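Local coordinates for protein alpha-1,2-Mannosidase (PDB 1HCU) that cleaves alpha-1,2-linked mannose residues, probably trimming Man9-type N-linked oligosaccharides to Man5 with calcium as cofactor, at residues L40-N45 against A430-N435; S214-P219 against K266-L271; S469-Q474 against F481-E486; V154-V159 against V165-A170. All blocks are in the same frame, centred on the assembly; numbering follows the deposited sequence.

In the fold
All four contacts belong to one family 47 glycosidase domain, whose family fold is an (alpha/alpha)7 barrel. Contact 1 joins residues near the two ends of the chain, and the loop it closes holds contact 4 and then contact 2; contact 3 follows it in sequence. Contacts 1 and 2 lie on opposite sides of the chain's centre, 41 Å apart between centres. Contact 3 is the most central, 29 Å from contact 1, 26 Å from contact 2 and 31 Å from contact 4, centre to centre. No two touch, so they mark separate places: peripheral connections at contacts 1, 2 and 4, and at contact 3 the hairpin that carries the calcium ligand.

Contact 1. Residues L40-N45 against A430-N435; sequences LHPVSN and AYSSIN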
loop_
_atom_site.group_PDB
_atom_site.type_symbol
_atom_site.label_atom_id
_atom_site.label_comp_id
_atom_site.label_asym_id
_atom_site.label_seq_id
_atom_site.Cartn_x
_atom_site.Cartn_y
_atom_site.Cartn_z
ATOM N N LEU A 40 17.603 6.183 1.994
ATOM C CA LEU A 40 18.407 7.361 2.269
ATOM C C LEU A 40 17.911 8.115 3.499
ATOM O O LEU A 40 16.707 8.196 3.758
ATOM C CB LEU A 40 18.372 8.316 1.079
ATOM C CG LEU A 40 18.927 9.721 1.354
ATOM C CD1 LEU A 40 20.456 9.704 1.306
ATOM C CD2 LEU A 40 18.373 10.688 0.312
ATOM N N HIS A 41 18.861 8.649 4.260
ATOM C CA HIS A 41 18.555 9.457 5.430
ATOM C C HIS A 41 18.998 10.836 4.971
ATOM O O HIS A 41 20.173 11.195 5.073
ATOM C CB HIS A 41 19.351 8.977 6.640
ATOM C CG HIS A 41 18.967 7.606 7.100
ATOM N ND1 HIS A 41 19.565 6.983 8.172
ATOM C CD2 HIS A 41 18.039 6.737 6.634
ATOM C CE1 HIS A 41 19.027 5.791 8.349
ATOM N NE2 HIS A 41 18.098 5.617 7.428
ATOM N N PRO A 42 18.050 11.617 4.431
ATOM C CA PRO A 42 18.197 12.975 3.893
ATOM C C PRO A 42 18.931 14.033 4.722
ATOM O O PRO A 42 19.533 14.944 4.156
ATOM C CB PRO A 42 16.755 13.373 3.565
ATOM C CG PRO A 42 15.966 12.627 4.585
ATOM C CD PRO A 42 16.625 11.273 4.585
ATOM N N VAL A 43 18.891 13.927 6.046
ATOM C CA VAL A 43 19.573 14.917 6.874
ATOM C C VAL A 43 21.032 14.542 7.106
ATOM O O VAL A 43 21.948 15.280 6.730
ATOM C CB VAL A 43 18.896 15.085 8.242
ATOM C CG1 VAL A 43 19.544 16.250 8.989
ATOM C CG2 VAL A 43 17.404 15.327 8.063
ATOM N N SER A 44 21.246 13.388 7.726
ATOM C CA SER A 44 22.595 12.918 7.995
ATOM C C SER A 44 23.276 12.500 6.688
ATOM O O SER A 44 24.494 12.346 6.630
ATOM C CB SER A 44 22.535 11.727 8.953
ATOM O OG SER A 44 21.731 10.694 8.412
ATOM N N ASN A 45 22.476 12.334 5.638
ATOM C CA ASN A 45 22.968 11.898 4.332
ATOM C C ASN A 45 23.572 10.495 4.419
ATOM O O ASN A 45 24.482 10.151 3.674
ATOM C CB ASN A 45 23.991 12.894 3.768
ATOM C CG ASN A 45 23.338 14.047 3.008
ATOM O OD1 ASN A 45 23.931 15.114 2.848
ATOM N ND2 ASN A 45 22.121 13.828 2.521
ATOM N N ALA A 430 16.523 15.964 0.583
ATOM C CA ALA A 430 15.233 15.646 -0.031
ATOM C C ALA A 430 14.040 15.815 0.908
ATOM O O ALA A 430 13.690 16.931 1.287
ATOM C CB ALA A 430 15.263 14.223 -0.588
ATOM N N TYR A 431 13.411 14.697 1.269
ATOM C CA TYR A 431 12.251 14.712 2.158
ATOM C C TYR A 431 12.409 13.649 3.235
ATOM O O TYR A 431 13.064 12.625 3.033
ATOM C CB TYR A 431 10.954 14.484 1.360
ATOM C CG TYR A 431 10.734 15.502 0.257
ATOM C CD1 TYR A 431 11.338 15.345 -0.991
ATOM C CD2 TYR A 431 9.988 16.661 0.487
ATOM C CE1 TYR A 431 11.210 16.320 -1.983
ATOM C CE2 TYR A 431 9.854 17.648 -0.498
ATOM C CZ TYR A 431 10.472 17.470 -1.729
ATOM O OH TYR A 431 10.391 18.459 -2.692
ATOM N N SER A 432 11.793 13.884 4.379
ATOM C CA SER A 432 11.930 12.955 5.480
ATOM C C SER A 432 10.693 12.855 6.356
ATOM O O SER A 432 9.809 13.710 6.314
ATOM C CB SER A 432 13.126 13.380 6.344
ATOM O OG SER A 432 13.167 12.670 7.566
ATOM N N SER A 433 10.653 11.791 7.148
ATOM C CA SER A 433 9.570 11.556 8.085
ATOM C C SER A 433 9.655 12.682 9.100
ATOM O O SER A 433 10.744 13.189 9.380
ATOM C CB SER A 433 9.774 10.224 8.810
ATOM O OG SER A 433 10.015 9.169 7.900
ATOM N N ILE A 434 8.510 13.060 9.654
ATOM C CA ILE A 434 8.444 14.131 10.638
ATOM C C ILE A 434 7.878 13.656 11.974
ATOM O O ILE A 434 7.054 12.739 12.023
ATOM C CB ILE A 434 7.607 15.304 10.110
ATOM C CG1 ILE A 434 6.261 14.790 9.579
ATOM C CG2 ILE A 434 8.389 16.033 9.036
ATOM C CD1 ILE A 434 5.284 15.883 9.186
ATOM N N ASN A 435 8.309 14.306 13.052
ATOM C CA ASN A 435 7.900 13.946 14.404
ATOM C C ASN A 435 6.497 14.314 14.882
ATOM O O ASN A 435 5.773 13.460 15.387
ATOM C CB ASN A 435 8.909 14.504 15.414
ATOM C CG ASN A 435 10.316 13.986 15.183
ATOM O OD1 ASN A 435 10.529 12.789 14.999
ATOM N ND2 ASN A 435 11.285 14.888 15.203
#
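Pro42 carries nearly all of the 40-45 side of this contact, and its ring meets three consecutive residues, Ala430, Tyr431 and Ser432. The apolar part is small. Pro42 CG lies 3.4 Å from Ser432 CB, and Pro42 CB stands 4.5 Å from Ala430 CB, at the limit of contact. The ring also presses on polar backbone without bonding to it: Pro42 CG is 3.3 Å from Tyr431 O, and Pro42 CB is 4.0 Å from Ala430 N. Tyr431 offers this carbonyl oxygen while its side chain turns to the other side, where its ring meets that of Trp453 on helix 451-465.

No hydrogen bond links the two segments directly; the polar groups are held within each segment or by residues around them. The hydroxyl of Ser432, with OG anti to the backbone N (chi1 169°), donates to Ser433 O at 3.1 Å, in the carbonyl plane and on a lone pair. The same OG is hydrogen-bonded to Asp448 N, so it is used in both senses and leaves its CB methylene to the proline. On the other side, residues 42-44 turn with helical backbone angles between strands 39-41 and 46-48. Asp447 holds this turn through Val43 N and Ser44 OG.

Proline has no N-H, and the Pro42 carbonyl pairs with the backbone of Ser429 instead. The chemistry therefore implies a buried join between a hairpin turn near the start of the domain and a strand near its end, in which the proline ring packs directly, on a carbonyl oxygen as much as on carbon, while neighbouring residues such as Ser429, Asp447 and Asp448 supply the polar ties.

Contact 2. Residues S214-P219 against K266-L271; sequences SPEAWP and KDRWVL
Arg268, on the helix 263-280, reaches Glu216 in the 214-219 loop with a chain bent at chi2 and chi3. Its NH2 forms a salt bridge to Glu216 OE1 at 3.1 Å, bent to 138° at the hydrogen. The donor comes from above the carboxylate plane rather than at its rim, although the two flat groups are only 28° apart. Gly220 N is a second donor to the same OE1, and Pro211 packs against both charged side chains.

One turn further on, Leu271 works in two directions. Within the helix its CD1 covers one face of the Arg268 guanidinium, 3.6 Å above the plane and offset toward the rim; across the contact its CD2 touches Pro219 CB at 3.8 Å. Leu271 CB also packs 3.7 Å from Pro219 O. The carbonyl oxygens of Pro219 and Leu271 approach to 3.2 Å, both acceptors, and Ser275 OG is hydrogen-bonded to Pro219 O and only weakly to Leu271 O.

A bent salt bridge at the protein surface implies a modest electrostatic tie between loop and helix, with Pro219 against Leu271 making the apolar part and Ser275 OG bonding to Pro219 O.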
loop_
_atom_site.group_PDB
_atom_site.type_symbol
_atom_site.label_atom_id
_atom_site.label_comp_id
_atom_site.label_asym_id
_atom_site.label_seq_id
_atom_site.Cartn_x
_atom_site.Cartn_y
_atom_site.Cartn_z
ATOM N N SER A 214 -11.867 -19.801 15.070
ATOM C CA SER A 214 -12.633 -18.751 15.729
ATOM C C SER A 214 -13.748 -18.265 14.804
ATOM O O SER A 214 -13.544 -18.128 13.596
ATOM C CB SER A 214 -11.721 -17.583 16.093
ATOM O OG SER A 214 -10.670 -18.019 16.938
ATOM N N PRO A 215 -14.948 -18.009 15.355
ATOM C CA PRO A 215 -16.079 -17.535 14.546
ATOM C C PRO A 215 -15.804 -16.142 13.993
ATOM O O PRO A 215 -15.071 -15.359 14.604
ATOM C CB PRO A 215 -17.236 -17.539 15.538
ATOM C CG PRO A 215 -16.556 -17.175 16.820
ATOM C CD PRO A 215 -15.301 -18.037 16.786
ATOM N N GLU A 216 -16.372 -15.833 12.834
ATOM C CA GLU A 216 -16.166 -14.519 12.234
ATOM C C GLU A 216 -16.907 -13.484 13.062
ATOM O O GLU A 216 -18.032 -13.723 13.479
ATOM C CB GLU A 216 -16.698 -14.503 10.805
ATOM C CG GLU A 216 -16.113 -15.595 9.944
ATOM C CD GLU A 216 -16.786 -15.690 8.598
ATOM O OE1 GLU A 216 -16.500 -14.858 7.717
ATOM O OE2 GLU A 216 -17.615 -16.604 8.432
ATOM N N ALA A 217 -16.278 -12.341 13.307
ATOM C CA ALA A 217 -16.930 -11.293 14.085
ATOM C C ALA A 217 -18.231 -10.987 13.371
ATOM O O ALA A 217 -19.283 -10.834 13.992
ATOM C CB ALA A 217 -16.061 -10.059 14.138
ATOM N N TRP A 218 -18.131 -10.904 12.049
ATOM C CA TRP A 218 -19.262 -10.633 11.175
ATOM C C TRP A 218 -18.929 -11.312 9.859
ATOM O O TRP A 218 -17.767 -11.553 9.558
ATOM C CB TRP A 218 -19.441 -9.124 10.966
ATOM C CG TRP A 218 -20.216 -8.446 12.062
ATOM C CD1 TRP A 218 -21.548 -8.589 12.336
ATOM C CD2 TRP A 218 -19.699 -7.541 13.045
ATOM N NE1 TRP A 218 -21.891 -7.830 13.431
ATOM C CE2 TRP A 218 -20.777 -7.177 13.886
ATOM C CE3 TRP A 218 -18.428 -7.001 13.299
ATOM C CZ2 TRP A 218 -20.624 -6.299 14.963
ATOM C CZ3 TRP A 218 -18.275 -6.128 14.371
ATOM C CH2 TRP A 218 -19.369 -5.787 15.189
ATOM N N PRO A 219 -19.949 -11.635 9.059
ATOM C CA PRO A 219 -19.708 -12.297 7.772
ATOM C C PRO A 219 -18.626 -11.572 6.968
ATOM O O PRO A 219 -18.747 -10.382 6.682
ATOM C CB PRO A 219 -21.081 -12.247 7.101
ATOM C CG PRO A 219 -22.036 -12.291 8.275
ATOM C CD PRO A 219 -21.381 -11.334 9.248
ATOM N N LYS A 266 -14.077 -12.199 -4.986
ATOM C CA LYS A 266 -14.993 -11.070 -5.083
ATOM C C LYS A 266 -16.131 -11.214 -4.071
ATOM O O LYS A 266 -16.516 -10.240 -3.423
ATOM C CB LYS A 266 -15.582 -10.989 -6.495
ATOM C CG LYS A 266 -16.733 -10.012 -6.606
ATOM C CD LYS A 266 -17.762 -10.459 -7.628
ATOM C CE LYS A 266 -18.384 -11.783 -7.247
ATOM N NZ LYS A 266 -19.487 -12.174 -8.165
ATOM N N ASP A 267 -16.674 -12.426 -3.946
ATOM C CA ASP A 267 -17.756 -12.671 -2.991
ATOM C C ASP A 267 -17.294 -12.463 -1.551
ATOM O O ASP A 267 -18.033 -11.910 -0.738
ATOM C CB ASP A 267 -18.324 -14.091 -3.149
ATOM C CG ASP A 267 -19.226 -14.239 -4.373
ATOM O OD1 ASP A 267 -19.567 -13.213 -5.009
ATOM O OD2 ASP A 267 -19.602 -15.391 -4.692
ATOM N N ARG A 268 -16.078 -12.900 -1.228
ATOM C CA ARG A 268 -15.571 -12.727 0.133
ATOM C C ARG A 268 -15.367 -11.239 0.455
ATOM O O ARG A 268 -15.507 -10.817 1.610
ATOM C CB ARG A 268 -14.262 -13.511 0.329
ATOM C CG ARG A 268 -14.420 -15.027 0.196
ATOM C CD ARG A 268 -15.453 -15.590 1.181
ATOM N NE ARG A 268 -15.115 -15.289 2.566
ATOM C CZ ARG A 268 -15.818 -15.688 3.623
ATOM N NH1 ARG A 268 -16.919 -16.414 3.464
ATOM N NH2 ARG A 268 -15.414 -15.357 4.845
ATOM N N TRP A 269 -15.047 -10.455 -0.571
ATOM C CA TRP A 269 -14.847 -9.014 -0.426
ATOM C C TRP A 269 -16.187 -8.324 -0.128
ATOM O O TRP A 269 -16.280 -7.474 0.764
ATOM C CB TRP A 269 -14.274 -8.425 -1.726
ATOM C CG TRP A 269 -13.912 -6.969 -1.618
ATOM C CD1 TRP A 269 -12.754 -6.455 -1.122
ATOM C CD2 TRP A 269 -14.751 -5.848 -1.923
ATOM N NE1 TRP A 269 -12.817 -5.084 -1.086
ATOM C CE2 TRP A 269 -14.032 -4.682 -1.572
ATOM C CE3 TRP A 269 -16.041 -5.715 -2.454
ATOM C CZ2 TRP A 269 -14.559 -3.392 -1.732
ATOM C CZ3 TRP A 269 -16.566 -4.425 -2.614
ATOM C CH2 TRP A 269 -15.823 -3.285 -2.252
ATOM N N VAL A 270 -17.218 -8.704 -0.884
ATOM C CA VAL A 270 -18.546 -8.127 -0.724
ATOM C C VAL A 270 -19.074 -8.308 0.693
ATOM O O VAL A 270 -19.696 -7.397 1.240
ATOM C CB VAL A 270 -19.566 -8.727 -1.743
ATOM C CG1 VAL A 270 -20.973 -8.215 -1.448
ATOM C CG2 VAL A 270 -19.174 -8.320 -3.175
ATOM N N LEU A 271 -18.824 -9.476 1.282
ATOM C CA LEU A 271 -19.263 -9.745 2.650
ATOM C C LEU A 271 -18.504 -8.791 3.563
ATOM O O LEU A 271 -19.083 -8.127 4.416
ATOM C CB LEU A 271 -18.934 -11.186 3.052
ATOM C CG LEU A 271 -19.841 -12.333 2.612
ATOM C CD1 LEU A 271 -19.171 -13.648 2.962
ATOM C CD2 LEU A 271 -21.196 -12.228 3.303
#

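Contact 3. Residues S469-Q474 against F481-E486; sequences SDVQVQ and FVFNTE. With CA (calcium ion), chain H.
With CG1 anti to the backbone N (chi1 -178°), Val471 directs this methyl at the ring of Phe483, whose own CG lies anti to its carbonyl carbon (chi1 -69°). The ring belongs to strand 481-483, which pairs antiparallel with 489-491 in a beta hairpin; in family 47 enzymes such a C-terminal hairpin plugs the alpha/alpha barrel. The two side chains cross at about a right angle, and Val471 CG1 touches Phe483 CZ at 3.5 Å. Val473 comes from another direction: its CG1 meets the ring edge in plane, 3.9 Å from Phe483 CE1. Without the ring, as with an alanine here in place of Phe483, the methyls of Val471 and Val473 lose their common partner, and a gap would probably open between the loop and the strand.

Phe481 packs against Asp470, whose CB is 3.9 Å from Phe481 CE1. No direct hydrogen bond crosses between the segments, and water does this work. One water is 2.8 Å from Asp470 O and accepts from Phe481 N; a second hydrogen-bonds to Val471 O and weakly to Phe481 O. On the loop side, an ST turn in which Val471 N donates to Ser469 OG bends the chain at 469-471, where these carbonyls arise.

Beyond the strand, an Asx turn ties Glu486 N to Asn484 OD1 at 2.7 Å, and between them Thr485 faces the metal. Calcium is held by Thr485 through both its carbonyl and its hydroxyl, with four waters completing the ligands found: Thr485 O lies 2.7 Å and Thr485 OG1 2.9 Å from the ion.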
loop_
_atom_site.group_PDB
_atom_site.type_symbol
_atom_site.label_atom_id
_atom_site.label_comp_id
_atom_site.label_asym_id
_atom_site.label_seq_id
_atom_site.Cartn_x
_atom_site.Cartn_y
_atom_site.Cartn_z
ATOM N N SER A 469 -3.605 7.475 -19.545
ATOM C CA SER A 469 -2.795 6.330 -19.956
ATOM C C SER A 469 -3.516 5.076 -19.475
ATOM O O SER A 469 -4.547 5.168 -18.807
ATOM C CB SER A 469 -1.386 6.386 -19.353
ATOM O OG SER A 469 -1.352 5.863 -18.038
ATOM N N ASP A 470 -2.981 3.910 -19.809
ATOM C CA ASP A 470 -3.601 2.656 -19.395
ATOM C C ASP A 470 -3.433 2.389 -17.900
ATOM O O ASP A 470 -4.173 1.612 -17.314
ATOM C CB ASP A 470 -3.008 1.488 -20.187
ATOM C CG ASP A 470 -3.467 1.472 -21.627
ATOM O OD1 ASP A 470 -3.045 2.355 -22.408
ATOM O OD2 ASP A 470 -4.264 0.577 -21.974
ATOM N N VAL A 471 -2.449 3.032 -17.293
ATOM C CA VAL A 471 -2.190 2.850 -15.880
ATOM C C VAL A 471 -3.281 3.502 -15.030
ATOM O O VAL A 471 -3.600 3.014 -13.954
ATOM C CB VAL A 471 -0.820 3.447 -15.506
ATOM C CG1 VAL A 471 -0.524 3.207 -14.036
ATOM C CG2 VAL A 471 0.256 2.821 -16.372
ATOM N N GLN A 472 -3.854 4.599 -15.526
ATOM C CA GLN A 472 -4.910 5.316 -14.811
ATOM C C GLN A 472 -6.129 4.407 -14.628
ATOM O O GLN A 472 -6.501 3.666 -15.538
ATOM C CB GLN A 472 -5.333 6.569 -15.597
ATOM C CG GLN A 472 -4.245 7.641 -15.813
ATOM C CD GLN A 472 -4.112 8.630 -14.655
ATOM O OE1 GLN A 472 -3.348 9.595 -14.739
ATOM N NE2 GLN A 472 -4.855 8.399 -13.581
ATOM N N VAL A 473 -6.761 4.455 -13.459
ATOM C CA VAL A 473 -7.931 3.615 -13.251
ATOM C C VAL A 473 -9.150 4.207 -13.985
ATOM O O VAL A 473 -9.468 5.387 -13.831
ATOM C CB VAL A 473 -8.238 3.439 -11.740
ATOM C CG1 VAL A 473 -7.058 2.770 -11.040
ATOM C CG2 VAL A 473 -8.503 4.765 -11.111
ATOM N N GLN A 474 -9.807 3.387 -14.804
ATOM C CA GLN A 474 -10.974 3.825 -15.567
ATOM C C GLN A 474 -12.270 3.627 -14.781
ATOM O O GLN A 474 -12.589 2.515 -14.349
ATOM C CB GLN A 474 -11.060 3.056 -16.889
ATOM C CG GLN A 474 -9.782 3.089 -17.725
ATOM C CD GLN A 474 -9.327 4.495 -18.051
ATOM O OE1 GLN A 474 -10.100 5.307 -18.549
ATOM N NE2 GLN A 474 -8.060 4.788 -17.776
ATOM N N PHE A 481 -4.816 -2.523 -16.174
ATOM C CA PHE A 481 -3.790 -2.630 -15.133
ATOM C C PHE A 481 -4.386 -2.701 -13.725
ATOM O O PHE A 481 -5.543 -2.340 -13.508
ATOM C CB PHE A 481 -2.797 -1.459 -15.214
ATOM C CG PHE A 481 -1.766 -1.609 -16.305
ATOM C CD1 PHE A 481 -2.089 -1.345 -17.632
ATOM C CD2 PHE A 481 -0.481 -2.066 -16.008
ATOM C CE1 PHE A 481 -1.154 -1.538 -18.650
ATOM C CE2 PHE A 481 0.462 -2.262 -17.019
ATOM C CZ PHE A 481 0.123 -1.998 -18.342
ATOM N N VAL A 482 -3.596 -3.188 -12.773
ATOM C CA VAL A 482 -4.045 -3.300 -11.391
ATOM C C VAL A 482 -2.893 -2.969 -10.466
ATOM O O VAL A 482 -1.823 -3.568 -10.570
ATOM C CB VAL A 482 -4.505 -4.732 -11.042
ATOM C CG1 VAL A 482 -5.201 -4.733 -9.679
ATOM C CG2 VAL A 482 -5.424 -5.261 -12.115
ATOM N N PHE A 483 -3.115 -2.028 -9.552
ATOM C CA PHE A 483 -2.068 -1.641 -8.613
ATOM C C PHE A 483 -1.948 -2.640 -7.462
ATOM O O PHE A 483 -2.953 -3.026 -6.842
ATOM C CB PHE A 483 -2.333 -0.251 -8.030
ATOM C CG PHE A 483 -2.176 0.880 -9.016
ATOM C CD1 PHE A 483 -3.289 1.429 -9.647
ATOM C CD2 PHE A 483 -0.923 1.423 -9.282
ATOM C CE1 PHE A 483 -3.154 2.515 -10.529
ATOM C CE2 PHE A 483 -0.778 2.503 -10.159
ATOM C CZ PHE A 483 -1.898 3.049 -10.782
ATOM N N ASN A 484 -0.716 -3.065 -7.187
ATOM C CA ASN A 484 -0.467 -3.986 -6.093
ATOM C C ASN A 484 -0.468 -3.083 -4.862
ATOM O O ASN A 484 -0.639 -1.873 -4.988
ATOM C CB ASN A 484 0.875 -4.722 -6.288
ATOM C CG ASN A 484 2.045 -4.048 -5.584
ATOM O OD1 ASN A 484 2.187 -2.825 -5.597
ATOM N ND2 ASN A 484 2.901 -4.858 -4.983
ATOM N N THR A 485 -0.278 -3.646 -3.680
ATOM C CA THR A 485 -0.321 -2.830 -2.473
ATOM C C THR A 485 0.775 -1.763 -2.352
ATOM O O THR A 485 0.640 -0.829 -1.575
ATOM C CB THR A 485 -0.319 -3.732 -1.226
ATOM O OG1 THR A 485 -1.191 -3.170 -0.248
ATOM C CG2 THR A 485 1.076 -3.866 -0.643
ATOM N N GLU A 486 1.851 -1.892 -3.123
ATOM C CA GLU A 486 2.945 -0.920 -3.062
ATOM C C GLU A 486 2.901 -0.039 -4.314
ATOM O O GLU A 486 3.929 0.405 -4.827
ATOM C CB GLU A 486 4.297 -1.650 -2.973
ATOM C CG GLU A 486 5.488 -0.766 -2.613
ATOM C CD GLU A 486 5.605 -0.496 -1.112
ATOM O OE1 GLU A 486 4.679 -0.854 -0.354
ATOM O OE2 GLU A 486 6.636 0.083 -0.695
HETATM CA CA CA H . -0.768 -0.509 0.724
HETATM O O HOH W 1 -6.012 0.419 -15.591
HETATM O O HOH W 2 -5.220 0.719 -12.956
HETATM O O HOH W 3 0.918 -2.281 2.182
HETATM O O HOH W 4 -0.224 0.206 3.353
HETATM O O HOH W 5 -3.196 -0.966 1.875
HETATM O O HOH W 6 -0.572 2.200 0.212
#

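Contact 4. Residues V154-V159 against V165-A170; sequences VPDPTV and VRRSGA
Asp156 OD1 is gripped by three donors from the 165-170 side. Gly169 N reaches it at 2.6 Å on the syn side, Ala170 N at 2.9 Å from above the carboxylate plane, and Arg167 NE at 3.1 Å on the anti side. This last bond is part of a salt bridge, is nearly straight at 160°, and lies in the guanidinium plane. The other oxygen takes two donors: Ser168 OG donates to the syn lone pair of Asp156 OD2 at 2.6 Å, and Thr158 N meets OD2 on the anti side at 3.0 Å, making an Asx turn. With chi1 at -179°, CG of Asp156 is anti to its backbone N and enters the bend at 168-170, where Ser168 OG also accepts from Ala170 N in an ST turn.

Five donors thus hold the carboxylate against rotation; with an alanine in its place, the Arg167 charge would probably be left without this mate and Gly169 N without its acceptor, Ala170 N keeping only Ser168 OG.

Beside it, Ser168 N donates to Thr158 O at 2.9 Å, and Pro157 CD packs on Ala170 CB at 3.8 Å. Val159 and Arg167 form a non-hydrogen-bonded antiparallel pair in the hairpin of strands 158-160 and 166-167. Strand 96-97 flanks 158-160 on its other side, leading into helix 98-117 with the predicted proton donor Glu100, while Pro157 touches Glu177 of helix 175-178.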
loop_
_atom_site.group_PDB
_atom_site.type_symbol
_atom_site.label_atom_id
_atom_site.label_comp_id
_atom_site.label_asym_id
_atom_site.label_seq_id
_atom_site.Cartn_x
_atom_site.Cartn_y
_atom_site.Cartn_z
ATOM N N VAL A 154 0.215 -22.610 4.683
ATOM C CA VAL A 154 0.124 -21.203 5.065
ATOM C C VAL A 154 1.573 -20.756 5.166
ATOM O O VAL A 154 2.364 -21.340 5.920
ATOM C CB VAL A 154 -0.566 -20.999 6.449
ATOM C CG1 VAL A 154 -0.499 -19.526 6.864
ATOM C CG2 VAL A 154 -2.009 -21.457 6.387
ATOM N N PRO A 155 1.946 -19.715 4.413
ATOM C CA PRO A 155 3.321 -19.208 4.424
ATOM C C PRO A 155 3.857 -18.778 5.786
ATOM O O PRO A 155 3.129 -18.236 6.616
ATOM C CB PRO A 155 3.263 -18.040 3.442
ATOM C CG PRO A 155 1.870 -17.529 3.652
ATOM C CD PRO A 155 1.067 -18.808 3.659
ATOM N N ASP A 156 5.141 -19.041 5.998
ATOM C CA ASP A 156 5.847 -18.651 7.208
ATOM C C ASP A 156 6.224 -17.214 6.841
ATOM O O ASP A 156 6.698 -16.972 5.740
ATOM C CB ASP A 156 7.099 -19.518 7.355
ATOM C CG ASP A 156 7.893 -19.213 8.608
ATOM O OD1 ASP A 156 8.249 -20.184 9.311
ATOM O OD2 ASP A 156 8.177 -18.024 8.882
ATOM N N PRO A 157 6.007 -16.248 7.750
ATOM C CA PRO A 157 6.315 -14.829 7.522
ATOM C C PRO A 157 7.787 -14.460 7.304
ATOM O O PRO A 157 8.094 -13.445 6.670
ATOM C CB PRO A 157 5.742 -14.155 8.765
ATOM C CG PRO A 157 5.982 -15.178 9.831
ATOM C CD PRO A 157 5.560 -16.471 9.139
ATOM N N THR A 158 8.692 -15.279 7.821
ATOM C CA THR A 158 10.117 -15.003 7.697
ATOM C C THR A 158 10.927 -16.182 7.154
ATOM O O THR A 158 10.692 -17.335 7.524
ATOM C CB THR A 158 10.710 -14.611 9.075
ATOM O OG1 THR A 158 9.970 -13.511 9.617
ATOM C CG2 THR A 158 12.173 -14.211 8.943
ATOM N N VAL A 159 11.879 -15.876 6.271
ATOM C CA VAL A 159 12.775 -16.885 5.697
ATOM C C VAL A 159 14.204 -16.360 5.739
ATOM O O VAL A 159 14.440 -15.196 6.068
ATOM C CB VAL A 159 12.427 -17.228 4.234
ATOM C CG1 VAL A 159 11.037 -17.835 4.161
ATOM C CG2 VAL A 159 12.549 -15.984 3.352
ATOM N N VAL A 165 18.708 -21.526 2.067
ATOM C CA VAL A 165 17.295 -21.170 2.003
ATOM C C VAL A 165 16.522 -21.968 3.052
ATOM O O VAL A 165 16.453 -23.190 2.975
ATOM C CB VAL A 165 16.694 -21.457 0.593
ATOM C CG1 VAL A 165 15.221 -21.085 0.562
ATOM C CG2 VAL A 165 17.445 -20.667 -0.468
ATOM N N ARG A 166 15.949 -21.270 4.032
ATOM C CA ARG A 166 15.185 -21.915 5.095
ATOM C C ARG A 166 14.028 -21.064 5.629
ATOM O O ARG A 166 14.023 -19.841 5.489
ATOM C CB ARG A 166 16.115 -22.294 6.263
ATOM C CG ARG A 166 17.059 -21.175 6.709
ATOM C CD ARG A 166 17.869 -21.575 7.935
ATOM N NE ARG A 166 17.074 -21.467 9.153
ATOM C CZ ARG A 166 17.149 -20.450 10.009
ATOM N NH1 ARG A 166 17.996 -19.450 9.795
ATOM N NH2 ARG A 166 16.355 -20.418 11.066
ATOM N N ARG A 167 13.060 -21.745 6.239
ATOM C CA ARG A 167 11.867 -21.151 6.844
ATOM C C ARG A 167 12.275 -20.728 8.243
ATOM O O ARG A 167 13.182 -21.330 8.822
ATOM C CB ARG A 167 10.800 -22.225 7.017
ATOM C CG ARG A 167 9.461 -21.959 6.427
ATOM C CD ARG A 167 8.573 -23.131 6.774
ATOM N NE ARG A 167 8.254 -23.129 8.198
ATOM C CZ ARG A 167 7.782 -24.178 8.858
ATOM N NH1 ARG A 167 7.580 -25.323 8.221
ATOM N NH2 ARG A 167 7.498 -24.077 10.148
ATOM N N SER A 168 11.600 -19.736 8.811
ATOM C CA SER A 168 11.931 -19.312 10.166
ATOM C C SER A 168 11.333 -20.327 11.152
ATOM O O SER A 168 11.840 -20.510 12.257
ATOM C CB SER A 168 11.365 -17.920 10.457
ATOM O OG SER A 168 9.978 -17.990 10.731
ATOM N N GLY A 169 10.252 -20.983 10.743
ATOM C CA GLY A 169 9.615 -21.963 11.603
ATOM C C GLY A 169 8.526 -21.383 12.491
ATOM O O GLY A 169 8.130 -22.005 13.476
ATOM N N ALA A 170 8.039 -20.190 12.159
ATOM C CA ALA A 170 6.983 -19.571 12.959
ATOM C C ALA A 170 5.781 -20.506 12.972
ATOM O O ALA A 170 5.605 -21.309 12.054
ATOM C CB ALA A 170 6.592 -18.220 12.368
#